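Side-chain contact in CG5036 (Drosophila melanogaster, PDB 4IGU), which probably binds G-protein alpha subunits through its RGS domain, speeding GTP hydrolysis and slowing GDP release, and so damps their signalling: residues V90-D93 and S94-E98. Residues are numbered along the deposited sequence; the frame is centred on the assembly and turned at random.
Sequences VSLD and SRVRE
Asp93 OD1 accepts a hydrogen bond from Val96 N, at 2.8 Å and with an N-H...O angle of 161°. The donor comes in nearly end-on to the carboxylate C-O bond. Asp93 CG sits between its own backbone N and carbonyl carbon (chi1 59°), which brings OD1 round to the N-H of Val96 in the first turn. The backbone of the same residue starts the regular helical bonding: Arg97 N donates to Asp93 O at 3.0 Å. The other carboxylate oxygen, OD2, is hydrogen-bonded to Gln118 NE2 on helix 113-132, so both oxygens are held, which limits the rotation of the group. Asp93 is thus the N-cap of helix 94-103, within the all-helical RGS domain, and its negative charge probably also suits the positive end of the helix dipole. Arg95 adds a distant opposite charge, with NE 4.5 Å from Asp93 OD1 but no N-H aimed at it; its NH1 forms a salt bridge with Glu114. Arg97 runs extended from CG to NE, back along the incoming loop. A water lies in plane at the edge of its guanidinium and accepts from Arg97 NE at 2.7 Å. This water also accepts from Leu92 N and donates to Val90 O, so it joins the loop to the helix. Arg97 NH2 donates a hydrogen bond to Ile82 O. Leu92 CB packs against Arg97 CG at 3.8 Å. Val96 CG2 lies 3.3 Å from Asp93 OD1, and the two side chains cross at about a right angle. Leu92 CD2 approaches Val96 CG1 more loosely, at 4.3 Å, and both residues rest on Ala115 of helix 113-132.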
# COMPACT_ATOMS: atom_id res chain seq x y z
N VAL A 90 -9.98 -4.73 2.69
CA VAL A 90 -9.21 -3.96 3.65
C VAL A 90 -10.12 -3.61 4.83
O VAL A 90 -11.34 -3.54 4.68
CB VAL A 90 -8.63 -2.67 3.02
CG1 VAL A 90 -7.59 -2.99 1.96
CG2 VAL A 90 -9.75 -1.80 2.43
N SER A 91 -9.53 -3.41 6.00
CA SER A 91 -10.30 -3.18 7.22
C SER A 91 -10.61 -1.70 7.39
O SER A 91 -9.69 -0.90 7.58
CB SER A 91 -9.54 -3.69 8.45
OG SER A 91 -9.06 -5.01 8.26
N LEU A 92 -11.89 -1.34 7.31
CA LEU A 92 -12.31 0.05 7.46
C LEU A 92 -13.41 0.12 8.52
O LEU A 92 -14.28 -0.75 8.57
CB LEU A 92 -12.85 0.60 6.14
CG LEU A 92 -11.94 0.54 4.90
CD1 LEU A 92 -12.67 0.99 3.65
CD2 LEU A 92 -10.70 1.38 5.11
N ASP A 93 -13.39 1.16 9.36
CA ASP A 93 -14.45 1.33 10.36
C ASP A 93 -15.73 1.84 9.69
O ASP A 93 -15.70 2.31 8.56
CB ASP A 93 -13.99 2.24 11.52
CG ASP A 93 -13.57 3.64 11.06
OD1 ASP A 93 -14.30 4.26 10.25
OD2 ASP A 93 -12.52 4.13 11.51
N SER A 94 -16.87 1.75 10.38
CA SER A 94 -18.13 2.11 9.75
C SER A 94 -18.21 3.60 9.37
O SER A 94 -18.86 3.95 8.40
CB SER A 94 -19.32 1.69 10.60
OG SER A 94 -19.24 2.23 11.91
N ARG A 95 -17.55 4.46 10.13
CA ARG A 95 -17.52 5.88 9.77
C ARG A 95 -16.89 6.09 8.38
O ARG A 95 -17.44 6.83 7.54
CB ARG A 95 -16.74 6.69 10.81
CG ARG A 95 -16.89 8.21 10.64
CD ARG A 95 -15.88 8.97 11.51
NE ARG A 95 -14.51 8.68 11.12
CZ ARG A 95 -13.85 9.29 10.14
NH1 ARG A 95 -12.60 8.94 9.86
NH2 ARG A 95 -14.42 10.26 9.43
N VAL A 96 -15.76 5.45 8.14
CA VAL A 96 -15.07 5.61 6.86
C VAL A 96 -15.82 4.90 5.72
O VAL A 96 -15.90 5.40 4.60
CB VAL A 96 -13.61 5.11 6.96
CG1 VAL A 96 -12.95 4.97 5.57
CG2 VAL A 96 -12.81 6.04 7.87
N ARG A 97 -16.36 3.72 6.00
CA ARG A 97 -17.12 3.00 4.96
C ARG A 97 -18.30 3.81 4.45
O ARG A 97 -18.59 3.83 3.25
CB ARG A 97 -17.62 1.65 5.48
CG ARG A 97 -16.55 0.57 5.51
CD ARG A 97 -17.14 -0.80 5.87
NE ARG A 97 -16.32 -1.86 5.30
CZ ARG A 97 -16.55 -2.44 4.12
NH1 ARG A 97 -17.59 -2.10 3.37
NH2 ARG A 97 -15.73 -3.39 3.69
N GLU A 98 -18.99 4.49 5.37
CA GLU A 98 -20.15 5.29 5.02
C GLU A 98 -19.77 6.50 4.19
O GLU A 98 -20.50 6.88 3.27
CB GLU A 98 -20.89 5.74 6.29
CG GLU A 98 -21.63 4.63 6.99
CD GLU A 98 -22.63 3.93 6.07
OE1 GLU A 98 -23.26 4.63 5.23
OE2 GLU A 98 -22.78 2.70 6.17
O HOH W 1 -14.00 -2.96 6.09